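Local coordinates for putative lipoprotein LppA (Mycobacterium tuberculosis, PDB 2V7S) that is of unknown function but is a putative membrane-attached lipoprotein of a family confined to pathogenic mycobacteria, at residues 74-88 against 120-134. Sequence-based numbering, arbitrary orientation.
With GOL (glycerol), chain B.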
ATOM      1  N   ALA A  74     -29.357  19.286 -14.560  1.00 19.57           N
ATOM      2  CA  ALA A  74     -29.797  19.457 -15.945  1.00 21.01           C
ATOM      3  C   ALA A  74     -31.163  20.156 -15.976  1.00 20.65           C
ATOM      4  O   ALA A  74     -31.378  21.040 -16.804  1.00 22.36           O
ATOM      5  CB  ALA A  74     -29.846  18.080 -16.645  1.00 19.89           C
ATOM      6  N   ASP A  75     -32.074  19.759 -15.089  1.00 19.28           N
ATOM      7  CA  ASP A  75     -33.410  20.379 -14.984  1.00 21.38           C
ATOM      8  C   ASP A  75     -33.346  21.850 -14.598  1.00 20.87           C
ATOM      9  O   ASP A  75     -33.992  22.666 -15.226  1.00 22.64           O
ATOM     10  CB  ASP A  75     -34.333  19.628 -14.008  1.00 21.41           C
ATOM     11  CG  ASP A  75     -34.984  18.428 -14.656  1.00 21.88           C
ATOM     12  OD1 ASP A  75     -35.107  18.422 -15.888  1.00 25.80           O
ATOM     13  OD2 ASP A  75     -35.392  17.498 -13.955  1.00 25.87           O
ATOM     14  N   ARG A  76     -32.553  22.169 -13.598  1.00 20.59           N
ATOM     15  CA  ARG A  76     -32.351  23.533 -13.120  1.00 21.94           C
ATOM     16  C   ARG A  76     -31.670  24.368 -14.241  1.00 21.58           C
ATOM     17  O   ARG A  76     -32.011  25.527 -14.466  1.00 20.72           O
ATOM     18  CB  ARG A  76     -31.455  23.494 -11.863  1.00 21.54           C
ATOM     19  CG  ARG A  76     -32.151  23.008 -10.528  1.00 22.91           C
ATOM     20  CD  ARG A  76     -31.235  23.307  -9.345  1.00 23.68           C
ATOM     21  NE  ARG A  76     -31.150  24.765  -9.241  1.00 25.70           N
ATOM     22  CZ  ARG A  76     -30.206  25.458  -8.627  1.00 24.96           C
ATOM     23  NH1 ARG A  76     -30.274  26.783  -8.644  1.00 24.59           N
ATOM     24  NH2 ARG A  76     -29.210  24.849  -8.005  1.00 25.26           N
ATOM     25  N   VAL A  77     -30.728  23.750 -14.952  1.00 22.27           N
ATOM     26  CA  VAL A  77     -30.048  24.449 -16.055  1.00 24.14           C
ATOM     27  C   VAL A  77     -31.041  24.785 -17.153  1.00 25.16           C
ATOM     28  O   VAL A  77     -31.111  25.925 -17.610  1.00 25.59           O
ATOM     29  CB  VAL A  77     -28.818  23.674 -16.612  1.00 23.66           C
ATOM     30  CG1 VAL A  77     -28.327  24.333 -17.906  1.00 23.82           C
ATOM     31  CG2 VAL A  77     -27.699  23.684 -15.577  1.00 22.12           C
ATOM     32  N   SER A  78     -31.814  23.793 -17.563  1.00 26.87           N
ATOM     33  CA  SER A  78     -32.842  23.969 -18.592  1.00 28.30           C
ATOM     34  C   SER A  78     -33.917  24.971 -18.172  1.00 28.92           C
ATOM     35  O   SER A  78     -34.447  25.707 -19.016  1.00 30.58           O
ATOM     36  CB  SER A  78     -33.476  22.628 -18.925  1.00 27.99           C
ATOM     37  OG  SER A  78     -32.512  21.791 -19.548  1.00 30.82           O
ATOM     38  N   ALA A  79     -34.230  25.028 -16.881  1.00 28.40           N
ATOM     39  CA  ALA A  79     -35.233  25.980 -16.404  1.00 28.99           C
ATOM     40  C   ALA A  79     -34.692  27.416 -16.260  1.00 29.23           C
ATOM     41  O   ALA A  79     -35.452  28.389 -16.301  1.00 29.51           O
ATOM     42  CB  ALA A  79     -35.871  25.497 -15.128  1.00 29.56           C
ATOM     43  N   ALA A  80     -33.377  27.555 -16.128  1.00 28.87           N
ATOM     44  CA  ALA A  80     -32.755  28.869 -15.995  1.00 28.46           C
ATOM     45  C   ALA A  80     -32.501  29.477 -17.379  1.00 28.42           C
ATOM     46  O   ALA A  80     -32.413  30.704 -17.518  1.00 27.81           O
ATOM     47  CB  ALA A  80     -31.446  28.764 -15.180  1.00 28.99           C
ATOM     48  N   ILE A  81     -32.386  28.617 -18.392  1.00 28.05           N
ATOM     49  CA  ILE A  81     -31.945  29.034 -19.738  1.00 29.42           C
ATOM     50  C   ILE A  81     -32.969  28.759 -20.860  1.00 29.30           C
ATOM     51  O   ILE A  81     -33.236  27.585 -21.181  1.00 28.51           O
ATOM     52  CB  ILE A  81     -30.532  28.460 -20.106  1.00 29.01           C
ATOM     53  CG1 ILE A  81     -29.474  28.990 -19.125  1.00 30.52           C
ATOM     54  CG2 ILE A  81     -30.158  28.828 -21.547  1.00 30.54           C
ATOM     55  CD1 ILE A  81     -28.331  28.003 -18.872  1.00 29.14           C
ATOM     56  N   PRO A  82     -33.484  29.850 -21.499  1.00 30.21           N
ATOM     57  CA  PRO A  82     -34.587  29.839 -22.480  1.00 30.22           C
ATOM     58  C   PRO A  82     -34.345  28.884 -23.620  1.00 30.05           C
ATOM     59  O   PRO A  82     -33.359  29.027 -24.363  1.00 30.89           O
ATOM     60  CB  PRO A  82     -34.593  31.272 -23.034  1.00 30.90           C
ATOM     61  CG  PRO A  82     -33.925  32.090 -22.047  1.00 30.42           C
ATOM     62  CD  PRO A  82     -32.960  31.223 -21.302  1.00 30.33           C
ATOM     63  N   GLY A  83     -35.209  27.888 -23.735  1.00 29.23           N
ATOM     64  CA  GLY A  83     -35.120  26.948 -24.843  1.00 28.42           C
ATOM     65  C   GLY A  83     -34.080  25.851 -24.678  1.00 27.91           C
ATOM     66  O   GLY A  83     -33.924  25.025 -25.575  1.00 28.08           O
ATOM     67  N   GLN A  84     -33.361  25.825 -23.550  1.00 26.34           N
ATOM     68  CA  GLN A  84     -32.422  24.719 -23.328  1.00 25.64           C
ATOM     69  C   GLN A  84     -33.163  23.414 -22.999  1.00 24.67           C
ATOM     70  O   GLN A  84     -34.187  23.410 -22.313  1.00 23.98           O
ATOM     71  CB  GLN A  84     -31.320  25.053 -22.306  1.00 25.30           C
ATOM     72  CG  GLN A  84     -30.177  23.982 -22.156  1.00 25.61           C
ATOM     73  CD  GLN A  84     -29.321  23.779 -23.409  1.00 23.96           C
ATOM     74  OE1 GLN A  84     -28.240  24.345 -23.542  1.00 26.42           O
ATOM     75  NE2 GLN A  84     -29.779  22.931 -24.302  1.00 24.23           N
ATOM     76  N   THR A  85     -32.669  22.321 -23.559  1.00 22.93           N
ATOM     77  CA  THR A  85     -33.218  20.995 -23.312  1.00 22.07           C
ATOM     78  C   THR A  85     -32.056  20.024 -22.966  1.00 21.34           C
ATOM     79  O   THR A  85     -30.877  20.352 -23.145  1.00 19.41           O
ATOM     80  CB  THR A  85     -33.949  20.460 -24.572  1.00 22.87           C
ATOM     81  OG1 THR A  85     -33.033  20.395 -25.674  1.00 20.92           O
ATOM     82  CG2 THR A  85     -35.158  21.353 -24.960  1.00 21.25           C
ATOM     83  N   TRP A  86     -32.398  18.837 -22.491  1.00 20.58           N
ATOM     84  CA  TRP A  86     -31.394  17.826 -22.178  1.00 21.36           C
ATOM     85  C   TRP A  86     -31.982  16.434 -22.260  1.00 21.16           C
ATOM     86  O   TRP A  86     -33.201  16.254 -22.248  1.00 19.35           O
ATOM     87  CB  TRP A  86     -30.781  18.051 -20.788  1.00 20.74           C
ATOM     88  CG  TRP A  86     -31.719  17.780 -19.639  1.00 21.78           C
ATOM     89  CD1 TRP A  86     -32.645  18.639 -19.105  1.00 22.15           C
ATOM     90  CD2 TRP A  86     -31.830  16.561 -18.903  1.00 18.94           C
ATOM     91  NE1 TRP A  86     -33.312  18.024 -18.062  1.00 23.93           N
ATOM     92  CE2 TRP A  86     -32.843  16.745 -17.929  1.00 22.58           C
ATOM     93  CE3 TRP A  86     -31.170  15.334 -18.969  1.00 20.80           C
ATOM     94  CZ2 TRP A  86     -33.204  15.741 -17.002  1.00 22.02           C
ATOM     95  CZ3 TRP A  86     -31.529  14.313 -18.057  1.00 23.52           C
ATOM     96  CH2 TRP A  86     -32.533  14.544 -17.073  1.00 21.49           C
ATOM     97  N   LYS A  87     -31.091  15.451 -22.350  1.00 19.85           N
ATOM     98  CA  LYS A  87     -31.460  14.040 -22.175  1.00 21.13           C
ATOM     99  C   LYS A  87     -30.241  13.310 -21.605  1.00 20.89           C
ATOM    100  O   LYS A  87     -29.103  13.787 -21.745  1.00 20.29           O
ATOM    101  CB  LYS A  87     -31.855  13.415 -23.520  1.00 20.66           C
ATOM    102  CG  LYS A  87     -30.711  13.341 -24.542  1.00 24.09           C
ATOM    103  CD  LYS A  87     -31.181  12.775 -25.905  1.00 22.94           C
ATOM    104  CE  LYS A  87     -29.995  12.412 -26.787  1.00 27.34           C
ATOM    105  NZ  LYS A  87     -30.383  11.469 -27.952  1.00 27.91           N
ATOM    106  N   PHE A  88     -30.483  12.165 -20.969  1.00 20.05           N
ATOM    107  CA  PHE A  88     -29.430  11.235 -20.722  1.00 20.90           C
ATOM    108  C   PHE A  88     -28.991  10.684 -22.053  1.00 19.76           C
ATOM    109  O   PHE A  88     -29.798  10.363 -22.897  1.00 20.45           O
ATOM    110  CB  PHE A  88     -29.872  10.126 -19.773  1.00 21.23           C
ATOM    111  CG  PHE A  88     -29.999  10.594 -18.372  1.00 20.84           C
ATOM    112  CD1 PHE A  88     -31.228  10.575 -17.726  1.00 21.78           C
ATOM    113  CD2 PHE A  88     -28.879  11.088 -17.703  1.00 19.00           C
ATOM    114  CE1 PHE A  88     -31.336  11.044 -16.383  1.00 23.52           C
ATOM    115  CE2 PHE A  88     -28.959  11.541 -16.394  1.00 20.22           C
ATOM    116  CZ  PHE A  88     -30.201  11.528 -15.735  1.00 23.79           C
ATOM    117  N   VAL A 120     -25.179  13.346 -19.395  1.00 20.17           N
ATOM    118  CA  VAL A 120     -26.245  14.257 -19.761  1.00 19.63           C
ATOM    119  C   VAL A 120     -25.778  14.973 -21.030  1.00 20.84           C
ATOM    120  O   VAL A 120     -24.639  15.451 -21.068  1.00 18.65           O
ATOM    121  CB  VAL A 120     -26.518  15.277 -18.647  1.00 20.28           C
ATOM    122  CG1 VAL A 120     -27.305  16.479 -19.205  1.00 18.55           C
ATOM    123  CG2 VAL A 120     -27.319  14.626 -17.462  1.00 19.82           C
HETATM  124  N   MSE A 121     -26.636  15.010 -22.062  1.00 18.94           N
HETATM  125  CA  MSE A 121     -26.355  15.757 -23.295  1.00 21.17           C
HETATM  126  C   MSE A 121     -27.330  16.935 -23.423  1.00 20.92           C
HETATM  127  O   MSE A 121     -28.547  16.712 -23.412  1.00 19.60           O
HETATM  128  CB  MSE A 121     -26.619  14.845 -24.484  1.00 21.09           C
HETATM  129  CG  MSE A 121     -26.478  15.557 -25.824  1.00 30.22           C
HETATM  130 SE   MSE A 121     -24.591  15.733 -26.233  1.00 51.28          SE
HETATM  131  CE  MSE A 121     -24.234  13.792 -26.540  1.00 41.31           C
ATOM    132  N   PHE A 122     -26.835  18.165 -23.604  1.00 20.08           N
ATOM    133  CA  PHE A 122     -27.761  19.312 -23.738  1.00 18.89           C
ATOM    134  C   PHE A 122     -28.124  19.476 -25.223  1.00 18.55           C
ATOM    135  O   PHE A 122     -27.369  19.061 -26.084  1.00 18.80           O
ATOM    136  CB  PHE A 122     -27.181  20.610 -23.148  1.00 18.04           C
ATOM    137  CG  PHE A 122     -27.041  20.568 -21.633  1.00 19.76           C
ATOM    138  CD1 PHE A 122     -25.827  20.215 -21.053  1.00 19.65           C
ATOM    139  CD2 PHE A 122     -28.124  20.874 -20.815  1.00 19.11           C
ATOM    140  CE1 PHE A 122     -25.694  20.153 -19.647  1.00 19.10           C
ATOM    141  CE2 PHE A 122     -28.016  20.792 -19.387  1.00 19.90           C
ATOM    142  CZ  PHE A 122     -26.761  20.452 -18.836  1.00 18.90           C
ATOM    143  N   GLY A 123     -29.306  20.011 -25.495  1.00 18.83           N
ATOM    144  CA  GLY A 123     -29.810  20.139 -26.862  1.00 17.56           C
ATOM    145  C   GLY A 123     -29.067  21.226 -27.614  1.00 18.34           C
ATOM    146  O   GLY A 123     -28.618  21.026 -28.773  1.00 19.44           O
ATOM    147  N   ALA A 124     -28.942  22.376 -26.971  1.00 17.57           N
ATOM    148  CA  ALA A 124     -28.301  23.549 -27.580  1.00 17.88           C
ATOM    149  C   ALA A 124     -26.948  23.820 -26.936  1.00 17.93           C
ATOM    150  O   ALA A 124     -26.709  23.420 -25.765  1.00 18.46           O
ATOM    151  CB  ALA A 124     -29.197  24.777 -27.431  1.00 18.74           C
ATOM    152  N   THR A 125     -26.064  24.498 -27.667  1.00 17.73           N
ATOM    153  CA  THR A 125     -24.830  24.958 -27.025  1.00 18.88           C
ATOM    154  C   THR A 125     -25.158  26.228 -26.209  1.00 18.75           C
ATOM    155  O   THR A 125     -26.166  26.898 -26.473  1.00 18.20           O
ATOM    156  CB  THR A 125     -23.706  25.215 -28.037  1.00 18.97           C
ATOM    157  OG1 THR A 125     -24.126  26.159 -29.012  1.00 18.85           O
ATOM    158  CG2 THR A 125     -23.327  23.904 -28.753  1.00 19.69           C
ATOM    159  N   PHE A 126     -24.289  26.552 -25.264  1.00 17.14           N
ATOM    160  CA  PHE A 126     -24.458  27.703 -24.386  1.00 17.62           C
ATOM    161  C   PHE A 126     -23.658  28.871 -24.943  1.00 17.98           C
ATOM    162  O   PHE A 126     -22.539  28.678 -25.426  1.00 16.95           O
ATOM    163  CB  PHE A 126     -23.883  27.357 -23.005  1.00 17.66           C
ATOM    164  CG  PHE A 126     -24.630  26.276 -22.284  1.00 19.86           C
ATOM    165  CD1 PHE A 126     -24.217  24.954 -22.360  1.00 18.85           C
ATOM    166  CD2 PHE A 126     -25.728  26.584 -21.468  1.00 21.78           C
ATOM    167  CE1 PHE A 126     -24.905  23.938 -21.662  1.00 19.26           C
ATOM    168  CE2 PHE A 126     -26.436  25.563 -20.783  1.00 20.50           C
ATOM    169  CZ  PHE A 126     -26.006  24.231 -20.881  1.00 19.78           C
ATOM    170  N   SER A 127     -24.231  30.074 -24.889  1.00 18.88           N
ATOM    171  CA  SER A 127     -23.451  31.302 -25.058  1.00 19.43           C
ATOM    172  C   SER A 127     -22.557  31.456 -23.817  1.00 19.50           C
ATOM    173  O   SER A 127     -22.688  30.696 -22.856  1.00 18.58           O
ATOM    174  CB  SER A 127     -24.384  32.508 -25.157  1.00 19.58           C
ATOM    175  OG  SER A 127     -24.991  32.710 -23.880  1.00 20.49           O
ATOM    176  N   ALA A 128     -21.655  32.443 -23.836  1.00 19.79           N
ATOM    177  CA  ALA A 128     -20.808  32.742 -22.665  1.00 20.77           C
ATOM    178  C   ALA A 128     -21.633  33.078 -21.427  1.00 21.16           C
ATOM    179  O   ALA A 128     -21.377  32.554 -20.330  1.00 20.60           O
ATOM    180  CB  ALA A 128     -19.815  33.879 -22.993  1.00 20.80           C
ATOM    181  N   GLU A 129     -22.662  33.902 -21.604  1.00 20.82           N
ATOM    182  CA  GLU A 129     -23.522  34.287 -20.467  1.00 21.50           C
ATOM    183  C   GLU A 129     -24.314  33.097 -19.908  1.00 21.19           C
ATOM    184  O   GLU A 129     -24.385  32.891 -18.683  1.00 20.72           O
ATOM    185  CB  GLU A 129     -24.481  35.406 -20.880  1.00 21.49           C
ATOM    186  CG  GLU A 129     -24.863  36.361 -19.769  1.00 25.52           C
ATOM    187  N   ASP A 130     -24.921  32.325 -20.792  1.00 20.78           N
ATOM    188  CA  ASP A 130     -25.675  31.168 -20.353  1.00 21.34           C
ATOM    189  C   ASP A 130     -24.769  30.116 -19.720  1.00 19.91           C
ATOM    190  O   ASP A 130     -25.174  29.416 -18.798  1.00 19.78           O
ATOM    191  CB  ASP A 130     -26.559  30.613 -21.478  1.00 21.75           C
ATOM    192  CG  ASP A 130     -27.704  31.577 -21.847  1.00 25.03           C
ATOM    193  OD1 ASP A 130     -28.091  32.405 -20.984  1.00 29.24           O
ATOM    194  OD2 ASP A 130     -28.195  31.542 -22.994  1.00 25.99           O
ATOM    195  N   PHE A 131     -23.548  30.014 -20.215  1.00 19.85           N
ATOM    196  CA  PHE A 131     -22.591  29.074 -19.651  1.00 19.36           C
ATOM    197  C   PHE A 131     -22.261  29.409 -18.186  1.00 19.76           C
ATOM    198  O   PHE A 131     -22.227  28.511 -17.352  1.00 18.17           O
ATOM    199  CB  PHE A 131     -21.320  28.960 -20.491  1.00 19.96           C
ATOM    200  CG  PHE A 131     -20.458  27.754 -20.121  1.00 19.48           C
ATOM    201  CD1 PHE A 131     -19.325  27.911 -19.336  1.00 20.06           C
ATOM    202  CD2 PHE A 131     -20.798  26.469 -20.577  1.00 22.58           C
ATOM    203  CE1 PHE A 131     -18.530  26.802 -18.975  1.00 21.49           C
ATOM    204  CE2 PHE A 131     -20.010  25.345 -20.229  1.00 22.31           C
ATOM    205  CZ  PHE A 131     -18.880  25.512 -19.433  1.00 21.79           C
ATOM    206  N   LYS A 132     -22.047  30.691 -17.891  1.00 19.76           N
ATOM    207  CA  LYS A 132     -21.795  31.128 -16.518  1.00 21.52           C
ATOM    208  C   LYS A 132     -22.990  30.794 -15.636  1.00 20.47           C
ATOM    209  O   LYS A 132     -22.820  30.364 -14.504  1.00 21.00           O
ATOM    210  CB  LYS A 132     -21.497  32.635 -16.435  1.00 21.70           C
ATOM    211  CG  LYS A 132     -20.371  33.148 -17.330  1.00 24.19           C
ATOM    212  CD  LYS A 132     -19.972  34.602 -16.945  1.00 25.39           C
ATOM    213  CE  LYS A 132     -19.803  35.540 -18.169  1.00 31.70           C
ATOM    214  NZ  LYS A 132     -18.430  35.639 -18.796  1.00 33.76           N
ATOM    215  N   ILE A 133     -24.204  30.996 -16.143  1.00 20.40           N
ATOM    216  CA  ILE A 133     -25.390  30.611 -15.379  1.00 20.34           C
ATOM    217  C   ILE A 133     -25.414  29.110 -15.074  1.00 19.35           C
ATOM    218  O   ILE A 133     -25.637  28.675 -13.926  1.00 18.83           O
ATOM    219  CB  ILE A 133     -26.703  31.094 -16.063  1.00 20.68           C
ATOM    220  CG1 ILE A 133     -26.852  32.612 -15.933  1.00 21.17           C
ATOM    221  CG2 ILE A 133     -27.932  30.369 -15.466  1.00 22.24           C
ATOM    222  CD1 ILE A 133     -27.589  33.257 -17.100  1.00 23.98           C
ATOM    223  N   ALA A 134     -25.179  28.294 -16.096  1.00 19.66           N
ATOM    224  CA  ALA A 134     -25.230  26.845 -15.901  1.00 19.18           C
ATOM    225  C   ALA A 134     -24.110  26.414 -14.938  1.00 19.78           C
ATOM    226  O   ALA A 134     -24.318  25.530 -14.092  1.00 20.39           O
ATOM    227  CB  ALA A 134     -25.078  26.143 -17.229  1.00 18.91           C
TER
HETATM  228  C1  GOL B1208     -30.388  16.855 -28.215  1.00 43.81           C
HETATM  229  O1  GOL B1208     -28.968  16.854 -28.208  1.00 44.28           O
HETATM  230  C2  GOL B1208     -30.896  16.931 -26.781  1.00 44.19           C
HETATM  231  O2  GOL B1208     -29.968  16.325 -25.918  1.00 42.72           O
HETATM  232  C3  GOL B1208     -32.276  16.302 -26.644  1.00 44.45           C
HETATM  233  O3  GOL B1208     -33.162  17.251 -26.104  1.00 43.48           O
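An antiparallel edge pairing in an alpha+beta fold, whose sheet is covered here on one face by two helix ends, joins Trp86–Phe88 to Val120–Phe122. The axes of these short strands lie 4.7 Å apart and run at 155° to each other. Lys87 and Met121 (selenomethionine) form the hydrogen-bonded pair: Met121 N meets Lys87 O at 2.8 Å, and Lys87 N returns a bond to Met121 O. Beyond the strand, Gly123 N still donates to Thr85 O. Strand 86-88 is one of the two outer strands of the six-stranded antiparallel sheet in this chain, whereas 120-122 also pairs with strand 179-184.

Val120, Trp86 and Phe122 turn their side chains to the face lined by helix 59-80. There Ala74 CB sits 3.3 Å above the Trp86 ring, over its centre, while the in-plane NE1 donates to Asp75 OD1, which fixes the indole's rotation. Phe122 is sandwiched between Val120 CG1 on one face and Phe126 CZ centred on the other. Val77 CG1, anti to its backbone nitrogen (chi1 170°), reaches Phe122 CE2, Phe126 CE2 and Ala134 CB, bridging strand and helix 128-143. Ile81 CD1 meets the edge of the Phe126 ring in plane, 3.6 Å from CE2. On the sheet's other face a glycerol, probably from the crystallisation liquor, lies along Lys87 CG and donates from O2 to Met121 O at 2.9 Å.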